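PDB 7AM1: protein SSD1 from Saccharomyces cerevisiae S288C, which binds mRNA untranslated regions and represses translation as a pseudonuclease, a non-enzymatic member of the RNase II family. Local coordinates for residues R355-T359 with W466-I472; E363-F367 with A379-R383; S450-T454 with K555-V560; H395-V399 with F660-M664. All coordinates share one frame. Residue numbers count along the deposited sequence, not the author numbering.

In the fold
All four contacts lie in the RNB domain and share one mixed seven-stranded sheet. Contact 1 pairs the edge strand 356-358 with 462-472; contact 2 joins the run into strand 367-370 to strand 378-384. On the sheet face opposite F358, H381 and H395, contact 3 packs helix 544-568 on strand 446-456, and contact 4 lays the loop 660-664 against strand 389-397. H395 of contact 4 bonds to contacts 3 and 2: its ND1 lies 2.7 Å from S450 OG and its NE2 3.0 Å from H381 ND1. R355 NH2 meets D398 OD2 at 2.9 Å, linking contacts 1 and 4. Centres of contacts 3 and 4 are about 13 Å apart, those of contacts 2 and 4 about 17 Å.

Contact 1 of 4, residues R355-T359 with W466-I472; sequences RRNFT and WVGESTI
Strand 356-358 runs parallel to 466-472, the axes 4.7 Å apart and 30° from parallel, with R356 beside S470 (CA-CA 4.4 Å) and N357 beside T471 (5.1 Å). Three backbone bonds hold the register: R356 N to E469 O (3.1 Å), T471 N to R356 O (3.0 Å) and F358 N to T471 O (2.8 Å). The carbonyl of S470 is taken by a side chain, R355 NH1 donating to S470 O at 3.1 Å, while R355 NH2 forms a salt bridge with D398. The all-trans R356 lies over W466: CD sits 3.8 Å and CZ 4.8 Å from the centroid of the six-membered ring, a CH-pi and a cation-pi contact. S470 OG is satisfied by S450 and T448 on the next strand. Beyond the pairing, N357 OD1 accepts from T359 N (2.8 Å) and T359 OG1 (2.4 Å, very short), and F358 CB meets I472 CG2 at 4.0 Å. The N357 acceptor closes an Asx turn next to this parallel edge strand of the RNB-domain sheet.

Contact 2 of 4, residues E363-F367 with A379-R383; sequences EYNIF and ALHVR
An irregular segment, 363-367, enters the RNB sheet as an antiparallel neighbour of strand 379-383, their end-to-end directions 144° apart. Along 379-383, A379 comes first: its CB meets I366 CG2 at 3.6 Å, and its CA makes a CA-H...O contact of 3.3 Å with F367 O. L380 forms the hydrogen-bonded pair with F367, through L380 N to F367 O (3.0 Å) and F367 N to L380 O (2.9 Å). The same L380 O receives I366 CA at 3.2 Å, and L380 CB sits over the face of the F367 ring, 4.2 Å from its centroid; chi1 of F367 is p. H381, also p, offers its ring face to the edge of Y364 in a T-shaped pair, centroids 4.8 Å apart and planes at 68°; its nitrogens bond to E391 and H395 on the next strand. At V382 the chains have parted, and a water spans the gap, accepting from N365 N (3.0 Å) and donating to V382 O (2.8 Å). R383, extended with chi1 to chi3 all t, passes Y364, its CD 3.6 Å from Y364 CE1, and closes the salt bridge from R383 NH2 to E363 OE1 at 3.2 Å.

Contact 3 of 4, residues S450-T454 with K555-V560; sequences SVVYT and KVNSTV
V451 forms the apolar centre, its CB directed from strand 450-454 toward helix 555-560. With chi1 t, it sets CG2 3.8 Å from V556 CG1 and 4.0 Å from V560 CG2, while V451 CG1 lies 3.9 Å from T559 CG2. It therefore fits among three residues at helix positions i, i+3 and i+4, with V556 the nearest by backbone (CA-CA 6.5 Å). V556 and V560 also have chi1 t and lean on F660, so the apolar layer extends beyond the two segments. The strand is extended and the helix regular, with T559 N to K555 O at 2.9 Å and V560 N to V556 O at 3.0 Å. Their axes cross at 103° and approach to 9.6 Å: helix 544-568 packs crosswise on one face of the RNB domain's sheet, where alternation along the strand presents V451 and Y453 to it and turns S450 the other way, to bond with S470 and H395. Outward from the valines stands Y453, chi1 m, whose ring has Y453 CE2 4.1 Å from V556 CG2 and meets F506 edge-to-face. Its hydroxyl comes up against the helix, Y453 OH lying 3.3 Å from V556 CA and 3.4 Å from the side-chain atom K555 CG. At the polar edge T559, also chi1 m, brings its hydroxyl to that of the tyrosine, and Y453 OH and T559 OG1 share a hydrogen bond of 2.7 Å.

Contact 4 of 4, residues H395-V399 with F660-M664; sequences HVVDV and FTAPM
V396 overlaps both F660 and P663: its CG2 lies 3.5 Å from F660 CE2 and its CG1 3.5 Å from P663 CD, with V396 CG2 also 4.0 Å from T661 CA. Chi1 of V396 is t, and its CA-CB bond points toward the irregular segment 660-664; F660, likewise t, brings its ring in beside it from a sideways CB. The backbones come nearest at V396 and T661 (CA-CA 6.1 Å) and again at V399 and P663 (6.5 Å), with no hydrogen bond between the segments. Here the loop that precedes helix 668-681 is laid across the C-terminal end of strand 389-397 in the RNB sheet. Polar groups of the loop turn elsewhere: F660 N and T661 OG1 bond to N557 of helix 544-568, and F660 O and P663 O bond to H673 and H670 of helix 668-681. After V397 the strand ends in an inverse gamma turn centred on D398, with a weak bond from V399 N to V397 O (3.0 Å); D398 itself points away, in salt bridges with R355 and K677. The turn brings V399 back toward the loop, so that V399 CG2 meets P663 CG and M664 SD, each at 3.5 Å. P663 CG, in a C-gamma endo pucker, also lies 3.5 Å from V397 O. M664 folds back with all three chi angles m, placing its SD 4.5 Å from V397 CG1.

Contact 1 of 4, residues R355-T359 with W466-I472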
loop_
_atom_site.group_PDB
_atom_site.type_symbol
_atom_site.label_atom_id
_atom_site.label_comp_id
_atom_site.label_asym_id
_atom_site.label_seq_id
_atom_site.Cartn_x
_atom_site.Cartn_y
_atom_site.Cartn_z
ATOM N N ARG A 355 22.527 26.243 19.143
ATOM C CA ARG A 355 22.302 24.835 18.846
ATOM C C ARG A 355 23.402 23.973 19.449
ATOM O O ARG A 355 24.570 24.374 19.497
ATOM C CB ARG A 355 22.236 24.615 17.334
ATOM C CG ARG A 355 21.280 25.555 16.623
ATOM C CD ARG A 355 21.051 25.154 15.170
ATOM N NE ARG A 355 19.760 25.642 14.691
ATOM C CZ ARG A 355 18.718 24.873 14.385
ATOM N NH1 ARG A 355 18.793 23.549 14.473
ATOM N NH2 ARG A 355 17.594 25.438 13.971
ATOM N N ARG A 356 23.024 22.785 19.922
ATOM C CA ARG A 356 24.025 21.831 20.382
ATOM C C ARG A 356 24.901 21.437 19.201
ATOM O O ARG A 356 24.400 21.009 18.159
ATOM C CB ARG A 356 23.368 20.596 20.995
ATOM C CG ARG A 356 24.377 19.571 21.525
ATOM C CD ARG A 356 23.730 18.541 22.449
ATOM N NE ARG A 356 24.669 17.480 22.812
ATOM C CZ ARG A 356 24.338 16.359 23.447
ATOM N NH1 ARG A 356 23.081 16.133 23.804
ATOM N NH2 ARG A 356 25.270 15.458 23.728
ATOM N N ASN A 357 26.209 21.594 19.360
ATOM C CA ASN A 357 27.131 21.484 18.239
ATOM C C ASN A 357 27.728 20.083 18.189
ATOM O O ASN A 357 28.329 19.622 19.164
ATOM C CB ASN A 357 28.232 22.538 18.343
ATOM C CG ASN A 357 29.049 22.636 17.077
ATOM O OD1 ASN A 357 29.798 21.720 16.739
ATOM N ND2 ASN A 357 28.905 23.747 16.363
ATOM N N PHE A 358 27.548 19.408 17.053
ATOM C CA PHE A 358 28.135 18.098 16.800
ATOM C C PHE A 358 29.111 18.155 15.626
ATOM O O PHE A 358 29.264 17.174 14.897
ATOM C CB PHE A 358 27.058 17.047 16.503
ATOM C CG PHE A 358 26.129 16.758 17.651
ATOM C CD1 PHE A 358 26.541 15.975 18.719
ATOM C CD2 PHE A 358 24.825 17.236 17.640
ATOM C CE1 PHE A 358 25.678 15.698 19.773
ATOM C CE2 PHE A 358 23.956 16.967 18.691
ATOM C CZ PHE A 358 24.378 16.194 19.752
ATOM N N THR A 359 29.783 19.290 15.425
ATOM C CA THR A 359 30.615 19.461 14.241
ATOM C C THR A 359 32.075 19.080 14.460
ATOM O O THR A 359 32.820 18.971 13.480
ATOM C CB THR A 359 30.560 20.913 13.744
ATOM O OG1 THR A 359 31.075 21.788 14.753
ATOM C CG2 THR A 359 29.130 21.316 13.408
ATOM N N TRP A 466 17.988 13.068 25.331
ATOM C CA TRP A 466 18.047 14.496 25.054
ATOM C C TRP A 466 17.419 14.770 23.695
ATOM O O TRP A 466 17.668 14.040 22.731
ATOM C CB TRP A 466 19.490 15.007 25.067
ATOM C CG TRP A 466 19.603 16.484 24.804
ATOM C CD1 TRP A 466 19.557 17.489 25.730
ATOM C CD2 TRP A 466 19.790 17.119 23.534
ATOM N NE1 TRP A 466 19.701 18.708 25.112
ATOM C CE2 TRP A 466 19.844 18.509 23.765
ATOM C CE3 TRP A 466 19.920 16.648 22.224
ATOM C CZ2 TRP A 466 20.021 19.431 22.733
ATOM C CZ3 TRP A 466 20.092 17.567 21.200
ATOM C CH2 TRP A 466 20.144 18.941 21.462
ATOM N N VAL A 467 16.599 15.815 23.627
ATOM C CA VAL A 467 15.943 16.234 22.395
ATOM C C VAL A 467 16.111 17.741 22.259
ATOM O O VAL A 467 15.799 18.486 23.193
ATOM C CB VAL A 467 14.449 15.859 22.392
ATOM C CG1 VAL A 467 13.800 16.304 21.101
ATOM C CG2 VAL A 467 14.272 14.363 22.604
ATOM N N GLY A 468 16.596 18.190 21.108
ATOM C CA GLY A 468 16.807 19.617 20.937
ATOM C C GLY A 468 17.315 19.949 19.552
ATOM O O GLY A 468 17.507 19.074 18.701
ATOM N N GLU A 469 17.513 21.249 19.338
ATOM C CA GLU A 469 18.092 21.749 18.099
ATOM C C GLU A 469 19.604 21.572 18.114
ATOM O O GLU A 469 20.248 21.688 19.162
ATOM C CB GLU A 469 17.726 23.219 17.905
ATOM C CG GLU A 469 16.221 23.446 17.762
ATOM C CD GLU A 469 15.845 24.913 17.746
ATOM O OE1 GLU A 469 14.906 25.282 17.007
ATOM O OE2 GLU A 469 16.499 25.699 18.464
ATOM N N SER A 470 20.170 21.281 16.944
ATOM C CA SER A 470 21.572 20.904 16.860
ATOM C C SER A 470 22.148 21.341 15.521
ATOM O O SER A 470 21.451 21.879 14.654
ATOM C CB SER A 470 21.745 19.392 17.036
ATOM O OG SER A 470 20.981 18.689 16.068
ATOM N N THR A 471 23.443 21.092 15.366
ATOM C CA THR A 471 24.175 21.320 14.130
ATOM C C THR A 471 25.146 20.161 13.974
ATOM O O THR A 471 25.839 19.803 14.932
ATOM C CB THR A 471 24.933 22.653 14.161
ATOM O OG1 THR A 471 24.008 23.731 14.351
ATOM C CG2 THR A 471 25.699 22.872 12.870
ATOM N N ILE A 472 25.189 19.574 12.778
ATOM C CA ILE A 472 26.061 18.441 12.506
ATOM C C ILE A 472 26.918 18.768 11.293
ATOM O O ILE A 472 26.608 19.653 10.493
ATOM C CB ILE A 472 25.282 17.122 12.272
ATOM C CG1 ILE A 472 24.454 17.180 10.981
ATOM C CG2 ILE A 472 24.391 16.816 13.469
ATOM C CD1 ILE A 472 23.836 15.846 10.580
#

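Contact 2 of 4, residues E363-F367 with A379-R383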
loop_
_atom_site.group_PDB
_atom_site.type_symbol
_atom_site.label_atom_id
_atom_site.label_comp_id
_atom_site.label_asym_id
_atom_site.label_seq_id
_atom_site.Cartn_x
_atom_site.Cartn_y
_atom_site.Cartn_z
ATOM N N GLU A 363 35.283 14.355 18.030
ATOM C CA GLU A 363 34.412 13.852 19.082
ATOM C C GLU A 363 33.253 13.022 18.564
ATOM O O GLU A 363 32.795 12.123 19.271
ATOM C CB GLU A 363 33.836 15.014 19.903
ATOM C CG GLU A 363 34.868 15.884 20.604
ATOM C CD GLU A 363 35.595 15.173 21.732
ATOM O OE1 GLU A 363 35.017 14.242 22.331
ATOM O OE2 GLU A 363 36.745 15.558 22.029
ATOM N N TYR A 364 32.759 13.310 17.361
ATOM C CA TYR A 364 31.595 12.634 16.808
ATOM C C TYR A 364 31.916 12.187 15.394
ATOM O O TYR A 364 32.444 12.968 14.596
ATOM C CB TYR A 364 30.365 13.553 16.810
ATOM C CG TYR A 364 30.004 14.056 18.185
ATOM C CD1 TYR A 364 29.235 13.284 19.042
ATOM C CD2 TYR A 364 30.440 15.294 18.631
ATOM C CE1 TYR A 364 28.905 13.729 20.300
ATOM C CE2 TYR A 364 30.121 15.749 19.896
ATOM C CZ TYR A 364 29.350 14.961 20.725
ATOM O OH TYR A 364 29.025 15.401 21.987
ATOM N N ASN A 365 31.626 10.923 15.104
ATOM C CA ASN A 365 31.754 10.354 13.766
ATOM C C ASN A 365 30.334 10.144 13.247
ATOM O O ASN A 365 29.763 9.059 13.356
ATOM C CB ASN A 365 32.550 9.058 13.780
ATOM C CG ASN A 365 32.828 8.532 12.383
ATOM O OD1 ASN A 365 32.247 8.995 11.401
ATOM N ND2 ASN A 365 33.725 7.560 12.290
ATOM N N ILE A 366 29.754 11.208 12.715
ATOM C CA ILE A 366 28.381 11.180 12.224
ATOM C C ILE A 366 28.392 10.690 10.785
ATOM O O ILE A 366 29.132 11.214 9.943
ATOM C CB ILE A 366 27.732 12.568 12.329
ATOM C CG1 ILE A 366 27.526 12.943 13.797
ATOM C CG2 ILE A 366 26.384 12.589 11.616
ATOM C CD1 ILE A 366 27.261 14.411 14.021
ATOM N N PHE A 367 27.582 9.683 10.493
ATOM C CA PHE A 367 27.405 9.255 9.115
ATOM C C PHE A 367 25.977 9.558 8.690
ATOM O O PHE A 367 25.019 9.202 9.386
ATOM C CB PHE A 367 27.752 7.771 8.918
ATOM C CG PHE A 367 27.061 6.828 9.861
ATOM C CD1 PHE A 367 27.558 6.612 11.132
ATOM C CD2 PHE A 367 25.932 6.128 9.460
ATOM C CE1 PHE A 367 26.931 5.736 11.999
ATOM C CE2 PHE A 367 25.301 5.247 10.323
ATOM C CZ PHE A 367 25.803 5.054 11.596
ATOM N N ALA A 379 20.867 11.220 9.927
ATOM C CA ALA A 379 22.256 10.897 10.212
ATOM C C ALA A 379 22.358 10.366 11.635
ATOM O O ALA A 379 21.509 10.646 12.486
ATOM C CB ALA A 379 23.161 12.119 10.015
ATOM N N LEU A 380 23.422 9.606 11.891
ATOM C CA LEU A 380 23.598 8.950 13.174
ATOM C C LEU A 380 25.037 9.066 13.646
ATOM O O LEU A 380 25.963 9.199 12.840
ATOM C CB LEU A 380 23.273 7.450 13.093
ATOM C CG LEU A 380 21.838 6.969 12.941
ATOM C CD1 LEU A 380 21.855 5.484 12.588
ATOM C CD2 LEU A 380 21.050 7.230 14.216
ATOM N N HIS A 381 25.218 8.991 14.962
ATOM C CA HIS A 381 26.528 8.717 15.526
ATOM C C HIS A 381 26.347 7.780 16.708
ATOM O O HIS A 381 25.276 7.724 17.319
ATOM C CB HIS A 381 27.282 9.988 15.953
ATOM C CG HIS A 381 26.812 10.602 17.238
ATOM N ND1 HIS A 381 25.969 11.690 17.278
ATOM C CD2 HIS A 381 27.122 10.321 18.526
ATOM C CE1 HIS A 381 25.760 12.039 18.536
ATOM N NE2 HIS A 381 26.444 11.220 19.314
ATOM N N VAL A 382 27.389 7.009 16.990
ATOM C CA VAL A 382 27.475 6.212 18.206
ATOM C C VAL A 382 28.800 6.579 18.855
ATOM O O VAL A 382 29.826 6.677 18.172
ATOM C CB VAL A 382 27.384 4.699 17.929
ATOM C CG1 VAL A 382 27.782 3.911 19.161
ATOM C CG2 VAL A 382 25.991 4.318 17.488
ATOM N N ARG A 383 28.777 6.815 20.155
ATOM C CA ARG A 383 29.964 7.294 20.843
ATOM C C ARG A 383 30.026 6.609 22.193
ATOM O O ARG A 383 28.998 6.407 22.843
ATOM C CB ARG A 383 29.925 8.826 20.964
ATOM C CG ARG A 383 31.093 9.482 21.676
ATOM C CD ARG A 383 30.945 11.004 21.593
ATOM N NE ARG A 383 31.979 11.726 22.328
ATOM C CZ ARG A 383 31.893 12.083 23.603
ATOM N NH1 ARG A 383 30.812 11.787 24.311
ATOM N NH2 ARG A 383 32.892 12.740 24.169
HETATM O O HOH W 1 30.777 9.143 17.304
#

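Contact 3 of 4, residues S450-T454 with K555-V560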
loop_
_atom_site.group_PDB
_atom_site.type_symbol
_atom_site.label_atom_id
_atom_site.label_comp_id
_atom_site.label_asym_id
_atom_site.label_seq_id
_atom_site.Cartn_x
_atom_site.Cartn_y
_atom_site.Cartn_z
ATOM N N SER A 450 17.750 16.793 16.841
ATOM C CA SER A 450 18.411 15.567 17.256
ATOM C C SER A 450 17.714 14.942 18.452
ATOM O O SER A 450 17.211 15.644 19.335
ATOM C CB SER A 450 19.878 15.828 17.605
ATOM O OG SER A 450 20.590 16.319 16.483
ATOM N N VAL A 451 17.692 13.612 18.460
ATOM C CA VAL A 451 17.309 12.813 19.619
ATOM C C VAL A 451 18.516 11.955 19.986
ATOM O O VAL A 451 18.950 11.112 19.190
ATOM C CB VAL A 451 16.072 11.947 19.332
ATOM C CG1 VAL A 451 15.757 11.068 20.531
ATOM C CG2 VAL A 451 14.876 12.826 18.969
ATOM N N VAL A 452 19.074 12.188 21.172
ATOM C CA VAL A 452 20.316 11.554 21.606
ATOM C C VAL A 452 20.007 10.654 22.794
ATOM O O VAL A 452 19.533 11.128 23.832
ATOM C CB VAL A 452 21.385 12.598 21.966
ATOM C CG1 VAL A 452 22.680 11.920 22.399
ATOM C CG2 VAL A 452 21.627 13.519 20.781
ATOM N N TYR A 453 20.255 9.357 22.637
ATOM C CA TYR A 453 20.024 8.388 23.700
ATOM C C TYR A 453 21.341 8.073 24.396
ATOM O O TYR A 453 22.346 7.804 23.731
ATOM C CB TYR A 453 19.407 7.102 23.150
ATOM C CG TYR A 453 18.097 7.318 22.419
ATOM C CD1 TYR A 453 16.902 7.434 23.117
ATOM C CD2 TYR A 453 18.055 7.401 21.031
ATOM C CE1 TYR A 453 15.708 7.629 22.457
ATOM C CE2 TYR A 453 16.856 7.601 20.360
ATOM C CZ TYR A 453 15.689 7.706 21.077
ATOM O OH TYR A 453 14.496 7.908 20.419
ATOM N N THR A 454 21.327 8.098 25.727
ATOM C CA THR A 454 22.422 7.588 26.543
ATOM C C THR A 454 22.062 6.172 26.981
ATOM O O THR A 454 20.978 5.948 27.529
ATOM C CB THR A 454 22.672 8.483 27.758
ATOM O OG1 THR A 454 23.076 9.787 27.321
ATOM C CG2 THR A 454 23.758 7.902 28.634
ATOM N N LYS A 555 11.957 4.295 17.015
ATOM C CA LYS A 555 12.208 4.732 18.381
ATOM C C LYS A 555 12.245 6.253 18.460
ATOM O O LYS A 555 11.646 6.852 19.362
ATOM C CB LYS A 555 13.519 4.125 18.884
ATOM C CG LYS A 555 13.901 4.539 20.304
ATOM C CD LYS A 555 12.903 4.019 21.328
ATOM C CE LYS A 555 13.080 4.704 22.662
ATOM N NZ LYS A 555 12.263 4.067 23.729
ATOM N N VAL A 556 12.949 6.898 17.527
ATOM C CA VAL A 556 13.014 8.357 17.523
ATOM C C VAL A 556 11.613 8.951 17.429
ATOM O O VAL A 556 11.242 9.834 18.208
ATOM C CB VAL A 556 13.912 8.851 16.374
ATOM C CG1 VAL A 556 13.802 10.358 16.224
ATOM C CG2 VAL A 556 15.361 8.423 16.606
ATOM N N ASN A 557 10.814 8.473 16.472
ATOM C CA ASN A 557 9.455 8.984 16.327
ATOM C C ASN A 557 8.649 8.763 17.600
ATOM O O ASN A 557 7.830 9.606 17.982
ATOM C CB ASN A 557 8.754 8.309 15.149
ATOM C CG ASN A 557 9.249 8.797 13.806
ATOM O OD1 ASN A 557 9.585 9.969 13.636
ATOM N ND2 ASN A 557 9.265 7.903 12.829
ATOM N N SER A 558 8.841 7.612 18.247
ATOM C CA SER A 558 8.164 7.335 19.508
ATOM C C SER A 558 8.546 8.358 20.570
ATOM O O SER A 558 7.689 8.845 21.319
ATOM C CB SER A 558 8.519 5.921 19.972
ATOM O OG SER A 558 7.998 5.657 21.260
ATOM N N THR A 559 9.835 8.688 20.652
ATOM C CA THR A 559 10.311 9.637 21.649
ATOM C C THR A 559 9.726 11.019 21.414
ATOM O O THR A 559 9.307 11.695 22.362
ATOM C CB THR A 559 11.841 9.685 21.621
ATOM O OG1 THR A 559 12.357 8.415 22.041
ATOM C CG2 THR A 559 12.376 10.791 22.525
ATOM N N VAL A 560 9.698 11.457 20.155
ATOM C CA VAL A 560 9.175 12.778 19.840
ATOM C C VAL A 560 7.680 12.842 20.130
ATOM O O VAL A 560 7.189 13.832 20.689
ATOM C CB VAL A 560 9.504 13.129 18.378
ATOM C CG1 VAL A 560 8.782 14.393 17.940
ATOM C CG2 VAL A 560 11.016 13.294 18.218
#

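Contact 4 of 4, residues H395-V399 with F660-M664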
loop_
_atom_site.group_PDB
_atom_site.type_symbol
_atom_site.label_atom_id
_atom_site.label_comp_id
_atom_site.label_asym_id
_atom_site.label_seq_id
_atom_site.Cartn_x
_atom_site.Cartn_y
_atom_site.Cartn_z
ATOM N N HIS A 395 19.881 12.342 14.129
ATOM C CA HIS A 395 19.835 13.709 13.627
ATOM C C HIS A 395 18.965 13.775 12.382
ATOM O O HIS A 395 19.146 12.984 11.449
ATOM C CB HIS A 395 21.242 14.222 13.298
ATOM C CG HIS A 395 22.269 13.889 14.338
ATOM N ND1 HIS A 395 22.343 14.535 15.553
ATOM C CD2 HIS A 395 23.269 12.974 14.338
ATOM C CE1 HIS A 395 23.343 14.035 16.256
ATOM N NE2 HIS A 395 23.922 13.084 15.542
ATOM N N VAL A 396 18.035 14.730 12.368
ATOM C CA VAL A 396 17.114 14.947 11.260
ATOM C C VAL A 396 17.276 16.377 10.761
ATOM O O VAL A 396 17.370 17.315 11.562
ATOM C CB VAL A 396 15.653 14.691 11.683
ATOM C CG1 VAL A 396 14.710 14.975 10.519
ATOM C CG2 VAL A 396 15.482 13.268 12.194
ATOM N N VAL A 397 17.313 16.543 9.436
ATOM C CA VAL A 397 17.391 17.880 8.855
ATOM C C VAL A 397 16.287 18.758 9.430
ATOM O O VAL A 397 15.115 18.367 9.469
ATOM C CB VAL A 397 17.304 17.804 7.320
ATOM C CG1 VAL A 397 17.200 19.204 6.730
ATOM C CG2 VAL A 397 18.507 17.075 6.757
ATOM N N ASP A 398 16.663 19.958 9.871
ATOM C CA ASP A 398 15.719 20.914 10.457
ATOM C C ASP A 398 15.127 21.761 9.331
ATOM O O ASP A 398 15.431 22.943 9.159
ATOM C CB ASP A 398 16.414 21.764 11.515
ATOM C CG ASP A 398 15.451 22.651 12.300
ATOM O OD1 ASP A 398 14.261 22.751 11.927
ATOM O OD2 ASP A 398 15.893 23.247 13.308
ATOM N N VAL A 399 14.261 21.109 8.549
ATOM C CA VAL A 399 13.731 21.718 7.334
ATOM C C VAL A 399 13.020 23.025 7.656
ATOM O O VAL A 399 13.199 24.030 6.958
ATOM C CB VAL A 399 12.789 20.742 6.603
ATOM C CG1 VAL A 399 12.244 21.379 5.337
ATOM C CG2 VAL A 399 13.500 19.449 6.266
ATOM N N PHE A 660 8.301 12.249 12.500
ATOM C CA PHE A 660 9.308 13.276 12.722
ATOM C C PHE A 660 10.551 13.086 11.864
ATOM O O PHE A 660 11.242 14.078 11.598
ATOM C CB PHE A 660 9.691 13.289 14.217
ATOM C CG PHE A 660 11.006 13.955 14.541
ATOM C CD1 PHE A 660 11.055 15.302 14.874
ATOM C CD2 PHE A 660 12.183 13.220 14.582
ATOM C CE1 PHE A 660 12.260 15.911 15.201
ATOM C CE2 PHE A 660 13.391 13.824 14.909
ATOM C CZ PHE A 660 13.427 15.171 15.220
ATOM N N THR A 661 10.812 11.876 11.357
ATOM C CA THR A 661 12.110 11.509 10.803
ATOM C C THR A 661 12.243 11.713 9.295
ATOM O O THR A 661 13.295 11.375 8.741
ATOM C CB THR A 661 12.425 10.031 11.125
ATOM O OG1 THR A 661 11.276 9.214 10.847
ATOM C CG2 THR A 661 12.841 9.851 12.591
ATOM N N ALA A 662 11.233 12.248 8.606
ATOM C CA ALA A 662 11.279 12.369 7.146
ATOM C C ALA A 662 10.629 13.671 6.684
ATOM O O ALA A 662 9.703 13.669 5.868
ATOM C CB ALA A 662 10.615 11.157 6.489
ATOM N N PRO A 663 11.132 14.815 7.159
ATOM C CA PRO A 663 10.555 16.104 6.735
ATOM C C PRO A 663 10.809 16.455 5.276
ATOM O O PRO A 663 10.121 17.338 4.748
ATOM C CB PRO A 663 11.236 17.110 7.672
ATOM C CG PRO A 663 12.575 16.478 7.946
ATOM C CD PRO A 663 12.267 15.003 8.082
ATOM N N MET A 664 11.766 15.813 4.606
ATOM C CA MET A 664 12.000 16.106 3.199
ATOM C C MET A 664 10.963 15.469 2.281
ATOM O O MET A 664 10.909 15.831 1.101
ATOM C CB MET A 664 13.397 15.645 2.777
ATOM C CG MET A 664 14.533 16.318 3.534
ATOM S SD MET A 664 14.599 18.101 3.265
ATOM C CE MET A 664 15.431 18.188 1.685
#